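Local coordinates for protein putative sodium:solute symporter (Proteus mirabilis, PDB 5NV9) that couples the inward sodium gradient to uptake of sialic acid, chiefly N-acetylneuraminic acid, across the bacterial inner membrane, at residues Ile86-Leu91 / Gln249-Ser254; Ser120-Ser125 / Thr361-Ser366; Leu126-Phe131 / Ser254-Gln259; Gly412-Pro417 / Ile445-Ala450. One frame throughout, in Å; residues are numbered along the deposited sequence. Where two conformers were deposited one is given.

Contact 1 (Ile86-Leu91 / Gln249-Ser254)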
# COMPACT_ATOMS: atom_id res chain seq x y z
N ILE A 86 -11.78 -4.01 -6.42
CA ILE A 86 -13.03 -4.42 -5.81
C ILE A 86 -13.50 -5.73 -6.44
O ILE A 86 -13.89 -6.65 -5.74
CB ILE A 86 -14.11 -3.35 -5.97
CG1 ILE A 86 -13.65 -2.07 -5.29
CG2 ILE A 86 -15.47 -3.84 -5.47
CD1 ILE A 86 -14.58 -0.91 -5.59
N ALA A 87 -13.46 -5.82 -7.77
CA ALA A 87 -13.91 -7.01 -8.47
C ALA A 87 -13.24 -8.32 -8.05
O ALA A 87 -13.85 -9.36 -8.12
CB ALA A 87 -13.72 -6.83 -9.96
N ILE A 88 -11.98 -8.30 -7.65
CA ILE A 88 -11.35 -9.54 -7.18
C ILE A 88 -11.71 -9.94 -5.75
O ILE A 88 -11.46 -11.08 -5.38
CB ILE A 88 -9.80 -9.50 -7.27
CG1 ILE A 88 -9.22 -8.39 -6.42
CG2 ILE A 88 -9.34 -9.35 -8.73
CD1 ILE A 88 -7.82 -8.64 -5.95
N LEU A 89 -12.29 -9.05 -4.94
CA LEU A 89 -12.52 -9.36 -3.51
C LEU A 89 -13.33 -10.62 -3.18
O LEU A 89 -13.00 -11.30 -2.23
CB LEU A 89 -13.09 -8.14 -2.72
CG LEU A 89 -12.12 -6.94 -2.63
CD1 LEU A 89 -12.70 -5.71 -1.93
CD2 LEU A 89 -10.78 -7.32 -2.03
N PRO A 90 -14.43 -10.91 -3.91
CA PRO A 90 -15.16 -12.16 -3.68
C PRO A 90 -14.28 -13.44 -3.92
O PRO A 90 -14.33 -14.43 -3.15
CB PRO A 90 -16.30 -12.09 -4.70
CG PRO A 90 -16.35 -10.67 -5.16
CD PRO A 90 -14.98 -10.15 -5.03
N LEU A 91 -13.40 -13.37 -4.91
CA LEU A 91 -12.47 -14.46 -5.18
C LEU A 91 -11.49 -14.63 -3.99
O LEU A 91 -11.14 -15.77 -3.61
CB LEU A 91 -11.69 -14.15 -6.45
CG LEU A 91 -12.49 -14.00 -7.77
CD1 LEU A 91 -13.28 -15.28 -7.97
CD2 LEU A 91 -13.41 -12.78 -7.84
N GLN A 249 -1.79 -9.31 -6.20
CA GLN A 249 -0.63 -9.26 -5.26
C GLN A 249 -1.05 -8.64 -3.93
O GLN A 249 -0.80 -9.18 -2.84
CB GLN A 249 0.51 -8.46 -5.85
CG GLN A 249 1.65 -8.32 -4.86
CD GLN A 249 2.89 -7.70 -5.47
OE1 GLN A 249 3.23 -7.92 -6.63
NE2 GLN A 249 3.62 -6.98 -4.66
N GLN A 250 -1.67 -7.49 -4.03
CA GLN A 250 -1.99 -6.66 -2.81
C GLN A 250 -2.91 -7.38 -1.84
O GLN A 250 -2.68 -7.37 -0.65
CB GLN A 250 -2.61 -5.32 -3.22
CG GLN A 250 -2.96 -4.33 -2.10
CD GLN A 250 -1.73 -3.84 -1.36
OE1 GLN A 250 -1.20 -2.75 -1.65
NE2 GLN A 250 -1.25 -4.64 -0.40
N PHE A 251 -3.92 -8.07 -2.37
CA PHE A 251 -4.96 -8.69 -1.58
C PHE A 251 -4.82 -10.16 -1.25
O PHE A 251 -5.59 -10.63 -0.40
CB PHE A 251 -6.34 -8.34 -2.19
CG PHE A 251 -6.64 -6.87 -2.10
CD1 PHE A 251 -7.21 -6.33 -0.95
CD2 PHE A 251 -6.27 -6.00 -3.13
CE1 PHE A 251 -7.44 -4.97 -0.84
CE2 PHE A 251 -6.50 -4.62 -3.03
CZ PHE A 251 -7.09 -4.12 -1.88
N THR A 252 -3.87 -10.87 -1.87
CA THR A 252 -3.63 -12.31 -1.59
C THR A 252 -2.22 -12.66 -1.08
O THR A 252 -2.01 -13.64 -0.38
CB THR A 252 -3.89 -13.19 -2.83
OG1 THR A 252 -2.99 -12.90 -3.91
CG2 THR A 252 -5.31 -13.00 -3.32
N ALA A 253 -1.22 -11.88 -1.46
CA ALA A 253 0.17 -12.28 -1.29
C ALA A 253 0.95 -11.29 -0.47
O ALA A 253 2.12 -11.52 -0.28
CB ALA A 253 0.84 -12.48 -2.66
N SER A 254 0.31 -10.24 0.06
CA SER A 254 1.00 -9.15 0.72
C SER A 254 0.55 -9.11 2.18
O SER A 254 -0.63 -8.94 2.47
CB SER A 254 0.69 -7.85 0.00
OG SER A 254 1.55 -6.83 0.45
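The phenyl ring of Phe251 is met by two aliphatic tips, both arriving obliquely to it. Leu89 CD2 comes to within 3.9 Å of Phe251 CD1, beside the half of the ring that is attached to the backbone. Ile88 approaches the other ortho carbon: its CD1 lies 4.2 Å from Phe251 CD2, and it also rests 4.1 Å from Phe251 CB, at the root of the ring. The two methyls thus divide the near end of one aromatic side chain between them, each taking one ortho position. Ile88 crosses Phe251 at about a right angle. Its CG1 is wedged between backbone N and carbonyl carbon (chi1 60°), and this uncommon torsion, followed by an extended outer branch, places CD1 beside CB and the CD2 side of the ring. Leu89 N is hydrogen-bonded to Ile86 O at 3.0 Å where helix 80-87 passes into helix 89-102, and the neighbouring Ile88 and Leu89 both reach Phe251. The contact between the two segments is apolar, and all three side chains are buried. Asn277 of helix 267-301 also touches both Leu89 and Phe251, and Val257 packs on Phe251 as well. The aromatic side chain stands about 4 Å from that of Thr58, which binds sialic acid, and about 6 Å from the bound sugar. Here is a worked case of second-shell packing: an apolar cluster beside the substrate site of an outward-open LeuT-fold symporter.

Contact 2 (Ser120-Ser125 / Thr361-Ser366). With PO4 (phosphate ion), chain F.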
# COMPACT_ATOMS: atom_id res chain seq x y z
N SER A 120 9.56 -21.95 -0.47
CA SER A 120 8.66 -21.04 -1.06
C SER A 120 8.27 -20.03 0.01
O SER A 120 8.05 -18.86 -0.31
CB SER A 120 7.38 -21.76 -1.51
OG SER A 120 7.55 -22.43 -2.75
N ARG A 121 8.11 -20.50 1.24
CA ARG A 121 7.73 -19.60 2.32
C ARG A 121 8.78 -18.52 2.52
O ARG A 121 8.44 -17.36 2.53
CB ARG A 121 7.47 -20.39 3.60
CG ARG A 121 7.54 -19.60 4.89
CD ARG A 121 7.10 -20.50 6.01
NE ARG A 121 6.94 -19.74 7.24
CZ ARG A 121 6.75 -20.29 8.45
NH1 ARG A 121 6.69 -21.58 8.63
NH2 ARG A 121 6.57 -19.51 9.49
N LEU A 122 10.05 -18.91 2.62
CA LEU A 122 11.12 -17.98 2.84
C LEU A 122 11.43 -17.05 1.68
O LEU A 122 11.83 -15.84 1.89
CB LEU A 122 12.39 -18.73 3.22
CG LEU A 122 12.40 -19.31 4.63
CD1 LEU A 122 13.59 -20.22 4.81
CD2 LEU A 122 12.46 -18.19 5.65
N PHE A 123 11.30 -17.56 0.46
CA PHE A 123 11.50 -16.70 -0.68
C PHE A 123 10.47 -15.57 -0.62
O PHE A 123 10.83 -14.39 -0.78
CB PHE A 123 11.43 -17.41 -2.01
CG PHE A 123 11.25 -16.48 -3.18
CD1 PHE A 123 12.33 -15.81 -3.72
CD2 PHE A 123 10.00 -16.30 -3.76
CE1 PHE A 123 12.17 -14.96 -4.79
CE2 PHE A 123 9.80 -15.40 -4.80
CZ PHE A 123 10.90 -14.76 -5.35
N ALA A 124 9.21 -15.92 -0.35
CA ALA A 124 8.12 -14.94 -0.31
C ALA A 124 8.23 -13.94 0.84
O ALA A 124 8.00 -12.76 0.63
CB ALA A 124 6.74 -15.63 -0.32
N SER A 125 8.56 -14.44 2.04
CA SER A 125 8.71 -13.64 3.22
C SER A 125 9.87 -12.60 3.11
O SER A 125 9.70 -11.42 3.44
CB SER A 125 8.97 -14.57 4.40
OG SER A 125 8.95 -13.87 5.60
N THR A 361 10.79 -17.62 14.66
CA THR A 361 10.14 -18.80 15.17
C THR A 361 10.52 -20.00 14.28
O THR A 361 10.97 -21.05 14.77
CB THR A 361 8.63 -18.56 15.30
OG1 THR A 361 8.38 -17.44 16.16
CG2 THR A 361 7.95 -19.76 15.86
N ARG A 362 10.45 -19.84 12.98
CA ARG A 362 10.54 -21.02 12.13
C ARG A 362 11.94 -21.61 12.11
O ARG A 362 12.13 -22.82 11.95
CB ARG A 362 10.09 -20.67 10.71
CG ARG A 362 10.32 -21.79 9.71
CD ARG A 362 9.54 -23.05 10.11
NE ARG A 362 9.71 -24.08 9.11
CZ ARG A 362 10.80 -24.84 8.97
NH1 ARG A 362 11.85 -24.71 9.80
NH2 ARG A 362 10.84 -25.74 8.00
N LEU A 363 12.92 -20.74 12.18
CA LEU A 363 14.29 -21.14 12.10
C LEU A 363 14.99 -21.37 13.44
O LEU A 363 16.13 -21.72 13.44
CB LEU A 363 15.05 -20.12 11.22
CG LEU A 363 14.47 -20.05 9.81
CD1 LEU A 363 15.10 -18.96 8.97
CD2 LEU A 363 14.66 -21.39 9.13
N SER A 364 14.31 -21.20 14.57
CA SER A 364 14.90 -21.50 15.86
C SER A 364 14.74 -22.98 16.08
O SER A 364 13.69 -23.54 15.77
CB SER A 364 14.19 -20.76 17.01
OG SER A 364 14.47 -19.38 16.96
N LYS A 365 15.75 -23.58 16.67
CA LYS A 365 15.72 -25.00 16.93
C LYS A 365 14.57 -25.31 17.90
O LYS A 365 13.71 -26.16 17.61
CB LYS A 365 17.07 -25.44 17.48
CG LYS A 365 17.18 -26.93 17.61
CD LYS A 365 18.61 -27.40 17.53
CE LYS A 365 18.67 -28.85 17.98
NZ LYS A 365 19.82 -29.04 18.91
N SER A 366 14.54 -24.59 19.02
CA SER A 366 13.41 -24.71 19.95
C SER A 366 12.57 -23.45 19.87
O SER A 366 13.07 -22.39 19.48
CB SER A 366 13.90 -24.90 21.39
OG SER A 366 14.66 -26.10 21.49
P PO4 F . 18.71 -20.91 17.69
O1 PO4 F . 18.69 -19.95 18.83
O2 PO4 F . 18.48 -20.07 16.47
O3 PO4 F . 17.66 -21.98 17.85
O4 PO4 F . 20.05 -21.53 17.52
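Arg121 and Arg362 touch while holding a common anion: Arg121 NH1 and Arg362 NE, 3.9 Å apart, both make salt bridges to Glu113 OE1. The shared carboxylate probably offsets the closeness of two positive groups. The side chains cross obliquely, with their guanidinium planes turned 73° apart. Arg362 passes over one face of the Arg121 guanidinium, its CB 3.7 Å above that plane and displaced toward the rim, while Arg121 NH1 in turn sits at the edge of the Arg362 guanidinium and lies 3.5 Å from Arg362 CD. Arg121 is extended from CG to NE, whereas Arg362 folds at its second torsion (61°), and that bend sets CD beside Arg121 NH1 on the way to the NE that bonds Glu113. A further salt bridge from Arg121 NE to Asp358 OD1 fixes the rotation of the buried guanidinium. Beside the arginines, Leu122 CD2 meets Leu363 CD1 at 4.3 Å. Farther along the loop, Lys365 N donates to O3 of a phosphate ion, probably from the crystallisation liquor, over 2.8 Å. The arginines with Glu113 and Asp358 form a salt-bridge network at the cytoplasmic end of the transmembrane bundle, away from the transport sites, tying the start of helix 118-151 to the type I turn at the end of helix 328-361.

Contact 3 (Leu126-Phe131 / Ser254-Gln259)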
# COMPACT_ATOMS: atom_id res chain seq x y z
N LEU A 126 11.04 -13.03 2.62
CA LEU A 126 12.17 -12.15 2.40
C LEU A 126 11.85 -11.12 1.31
O LEU A 126 12.22 -9.94 1.44
CB LEU A 126 13.42 -12.96 2.05
CG LEU A 126 13.90 -13.85 3.20
CD1 LEU A 126 14.90 -14.86 2.70
CD2 LEU A 126 14.52 -13.05 4.34
N SER A 127 11.13 -11.51 0.26
CA SER A 127 10.77 -10.56 -0.77
C SER A 127 9.79 -9.48 -0.20
O SER A 127 9.90 -8.30 -0.52
CB SER A 127 10.10 -11.24 -1.95
OG SER A 127 10.99 -12.09 -2.65
N PHE A 128 8.84 -9.92 0.65
CA PHE A 128 7.92 -9.02 1.30
C PHE A 128 8.67 -8.03 2.15
O PHE A 128 8.48 -6.82 2.01
CB PHE A 128 6.80 -9.72 2.12
CG PHE A 128 5.98 -8.75 2.91
CD1 PHE A 128 4.88 -8.11 2.35
CD2 PHE A 128 6.37 -8.38 4.18
CE1 PHE A 128 4.17 -7.16 3.05
CE2 PHE A 128 5.65 -7.41 4.89
CZ PHE A 128 4.54 -6.82 4.34
N MSE A 129 9.49 -8.55 3.06
CA MSE A 129 10.17 -7.72 4.05
C MSE A 129 11.05 -6.68 3.36
O MSE A 129 11.00 -5.50 3.70
CB MSE A 129 10.95 -8.60 4.99
CG MSE A 129 9.98 -9.31 5.88
SE MSE A 129 10.99 -10.21 7.32
CE MSE A 129 11.57 -11.75 6.25
N LEU A 130 11.82 -7.10 2.36
CA LEU A 130 12.65 -6.17 1.60
C LEU A 130 11.83 -5.19 0.78
O LEU A 130 12.20 -4.04 0.72
CB LEU A 130 13.63 -6.91 0.69
CG LEU A 130 14.66 -7.71 1.47
CD1 LEU A 130 15.42 -8.67 0.55
CD2 LEU A 130 15.61 -6.78 2.22
N PHE A 131 10.73 -5.61 0.17
CA PHE A 131 9.92 -4.69 -0.61
C PHE A 131 9.37 -3.58 0.29
O PHE A 131 9.44 -2.38 -0.03
CB PHE A 131 8.76 -5.35 -1.37
CG PHE A 131 7.98 -4.34 -2.19
CD1 PHE A 131 8.53 -3.78 -3.34
CD2 PHE A 131 6.73 -3.84 -1.73
CE1 PHE A 131 7.82 -2.80 -4.07
CE2 PHE A 131 6.03 -2.85 -2.45
CZ PHE A 131 6.57 -2.33 -3.62
N SER A 254 0.31 -10.24 0.06
CA SER A 254 1.00 -9.15 0.72
C SER A 254 0.55 -9.11 2.18
O SER A 254 -0.63 -8.94 2.47
CB SER A 254 0.69 -7.85 0.00
OG SER A 254 1.55 -6.83 0.45
N GLN A 255 1.51 -9.29 3.08
CA GLN A 255 1.23 -9.42 4.50
C GLN A 255 0.52 -8.23 5.12
O GLN A 255 -0.24 -8.41 6.08
CB GLN A 255 2.54 -9.72 5.24
CG GLN A 255 2.40 -9.76 6.78
CD GLN A 255 1.58 -10.91 7.35
OE1 GLN A 255 1.05 -11.77 6.61
NE2 GLN A 255 1.37 -10.89 8.66
N ASP A 256 0.78 -7.00 4.63
CA ASP A 256 0.13 -5.80 5.24
C ASP A 256 -1.41 -5.83 5.12
O ASP A 256 -2.10 -5.40 6.03
CB ASP A 256 0.74 -4.48 4.72
CG ASP A 256 0.64 -4.31 3.21
OD1 ASP A 256 0.62 -5.33 2.41
OD2 ASP A 256 0.61 -3.12 2.82
N VAL A 257 -1.93 -6.37 4.02
CA VAL A 257 -3.36 -6.54 3.85
C VAL A 257 -3.89 -7.86 4.46
O VAL A 257 -4.85 -7.88 5.26
CB VAL A 257 -3.73 -6.37 2.38
CG1 VAL A 257 -5.17 -6.83 2.13
CG2 VAL A 257 -3.60 -4.90 2.00
N VAL A 258 -3.21 -8.95 4.16
CA VAL A 258 -3.62 -10.28 4.56
C VAL A 258 -3.73 -10.39 6.06
O VAL A 258 -4.61 -11.04 6.59
CB VAL A 258 -2.65 -11.40 4.02
CG1 VAL A 258 -3.07 -12.73 4.59
CG2 VAL A 258 -2.73 -11.51 2.52
N GLN A 259 -2.84 -9.73 6.77
CA GLN A 259 -2.95 -9.63 8.24
C GLN A 259 -4.31 -9.13 8.75
O GLN A 259 -4.78 -9.57 9.81
CB GLN A 259 -1.86 -8.70 8.75
CG GLN A 259 -1.24 -9.14 10.06
CD GLN A 259 -0.24 -8.11 10.54
OE1 GLN A 259 0.40 -7.46 9.71
NE2 GLN A 259 -0.13 -7.92 11.88
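Phe128 lays one face of its ring on Gln255 CB, a CH-pi contact in which that carbon stands 3.7 Å from the ring centroid and only 14° off the normal. The phenylalanine reaches outward from helix 118-151 and brings its ring against the start of the short helix 255-258. Gln255 sets out with CG trans to its backbone N, but its chain turns at chi2 (67°): CB is left on the ring while the amide swings off, its plane 88° from that of the phenyl group. The departing end is firmly held, OE1 by Ala108 N and NE2 by Ser353 OG and Thr106 O, so the polar tip of a buried side chain is satisfied and its rotation fixed. At the rim of the ring, in its plane, Ser254 OG lies 3.7 Å from Phe128 CE1. This hydroxyl donates to Asp256 OD1 over a short 2.6 Å, meeting the oxygen nearly along its C-O axis. With Asp256 CG between backbone N and carbonyl carbon, the carboxylate lies within reach of that hydroxyl. Backbone Gln255 N also comes close, 3.4 Å from Phe128 CE1. The side chain of Asp256 lies about 4 Å from those of Arg135, which binds sialic acid, and Ser346, which binds sodium, while His132 stacks on Phe128. Helix 236-253 gives way to helix 255-258 at Ser254, a break of the kind seen in the discontinuous helices that border the substrate site in the LeuT fold.

Contact 4 (Gly412-Pro417 / Ile445-Ala450)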
# COMPACT_ATOMS: atom_id res chain seq x y z
N GLY A 412 11.26 -5.10 -6.04
CA GLY A 412 9.93 -4.90 -6.60
C GLY A 412 9.54 -5.95 -7.62
O GLY A 412 8.39 -6.38 -7.68
N LEU A 413 10.50 -6.37 -8.43
CA LEU A 413 10.23 -7.40 -9.39
C LEU A 413 9.83 -8.75 -8.74
O LEU A 413 9.20 -9.59 -9.42
CB LEU A 413 11.46 -7.62 -10.24
CG LEU A 413 11.96 -6.46 -11.10
CD1 LEU A 413 13.31 -6.83 -11.73
CD2 LEU A 413 10.91 -6.16 -12.15
N MSE A 414 10.18 -8.97 -7.48
CA MSE A 414 9.84 -10.23 -6.76
C MSE A 414 8.38 -10.34 -6.35
O MSE A 414 7.93 -11.46 -6.04
CB MSE A 414 10.71 -10.56 -5.55
CG MSE A 414 12.21 -10.39 -5.81
SE MSE A 414 12.81 -11.80 -7.02
CE MSE A 414 13.14 -10.70 -8.65
N GLY A 415 7.61 -9.25 -6.44
CA GLY A 415 6.18 -9.29 -6.19
C GLY A 415 5.39 -10.21 -7.10
O GLY A 415 4.44 -10.89 -6.65
N GLY A 416 5.76 -10.23 -8.37
CA GLY A 416 5.16 -11.14 -9.32
C GLY A 416 5.34 -12.60 -8.90
O GLY A 416 4.35 -13.32 -8.71
N PRO A 417 6.58 -13.05 -8.72
CA PRO A 417 6.80 -14.47 -8.33
C PRO A 417 6.11 -14.79 -6.98
O PRO A 417 5.55 -15.87 -6.82
CB PRO A 417 8.33 -14.58 -8.26
CG PRO A 417 8.87 -13.47 -9.10
CD PRO A 417 7.85 -12.36 -9.01
N ILE A 445 14.13 -15.16 -13.71
CA ILE A 445 14.81 -14.95 -14.94
C ILE A 445 13.96 -14.14 -15.94
O ILE A 445 14.48 -13.29 -16.71
CB ILE A 445 15.17 -16.32 -15.56
CG1 ILE A 445 16.29 -16.99 -14.79
CG2 ILE A 445 15.60 -16.15 -16.99
CD1 ILE A 445 16.59 -18.42 -15.25
N ALA A 446 12.67 -14.46 -15.97
CA ALA A 446 11.79 -13.84 -16.91
C ALA A 446 11.61 -12.37 -16.57
O ALA A 446 11.63 -11.54 -17.49
CB ALA A 446 10.44 -14.53 -16.95
N VAL A 447 11.44 -12.07 -15.28
CA VAL A 447 11.26 -10.69 -14.85
C VAL A 447 12.53 -9.86 -15.02
O VAL A 447 12.42 -8.68 -15.40
CB VAL A 447 10.67 -10.51 -13.40
CG1 VAL A 447 9.41 -11.32 -13.28
CG2 VAL A 447 11.63 -10.91 -12.28
N LEU A 448 13.70 -10.44 -14.76
CA LEU A 448 14.96 -9.68 -14.94
C LEU A 448 15.13 -9.40 -16.45
O LEU A 448 15.51 -8.28 -16.83
CB LEU A 448 16.20 -10.45 -14.44
CG LEU A 448 16.29 -10.78 -12.96
CD1 LEU A 448 17.38 -11.84 -12.77
CD2 LEU A 448 16.52 -9.48 -12.17
N ALA A 449 14.88 -10.41 -17.29
CA ALA A 449 14.82 -10.18 -18.77
C ALA A 449 13.88 -9.01 -19.17
O ALA A 449 14.28 -8.12 -19.97
CB ALA A 449 14.40 -11.44 -19.50
N ALA A 450 12.64 -9.00 -18.62
CA ALA A 450 11.62 -7.96 -18.92
C ALA A 450 12.11 -6.57 -18.56
O ALA A 450 12.04 -5.65 -19.37
CB ALA A 450 10.31 -8.21 -18.18
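A type I turn, Gly412 to Gly415, within the transmembrane span 404-427 supplies one side of this contact, and its two central residues, Leu413 and Met414, pack on helix 433-452. The focus is a single methyl, Val447 CG2, which lies 3.9 Å from Leu413 CB and at the same separation, 3.9 Å, from Met414 CE. Met414, a selenomethionine here, leaves the backbone pointing away from its partner. Bends at chi2 (-70°) and chi3 bring the terminal methyl back across Val447. Leu413 uses both its root and its tip: beyond CB, its CD1 touches Leu448 CD2 at 4.2 Å, the two leucines crossing at about a right angle. Of the two neighbours on helix 433-452, Val447 therefore takes both turn residues, and Leu448 takes the tip of Leu413. All three meetings are between apolar groups. The pair belongs to a wider bundle: Leu413 continues onto Tyr461 of helix 459-475, Gly416 O is hydrogen-bonded to Ser466 OG of that helix, and Met414 also lies against Phe123 and Ser127 of helix 118-151.

In the fold
Helix 118-151 connects contacts 2, 3 and 4: contacts 2 and 3 use consecutive pieces of it, their centres 14 Å apart, and its residues Phe123, Ser127 and Phe131 also touch the 412-417 segment of contact 4. Contacts 1 and 3 share Ser254, where helix 236-253 passes into helix 255-258, and likewise lie 14 Å apart. Along the chain contact 1 crosses both contacts 2 and 3, while contact 3 falls wholly within the interval that contact 2 spans; contact 4 follows them all and spans a short one. Contacts 1 and 3 stand near the sialic acid site, contact 3 also near sodium; contacts 2 and 4 lie farther out, so the series leads from the transport core to its periphery.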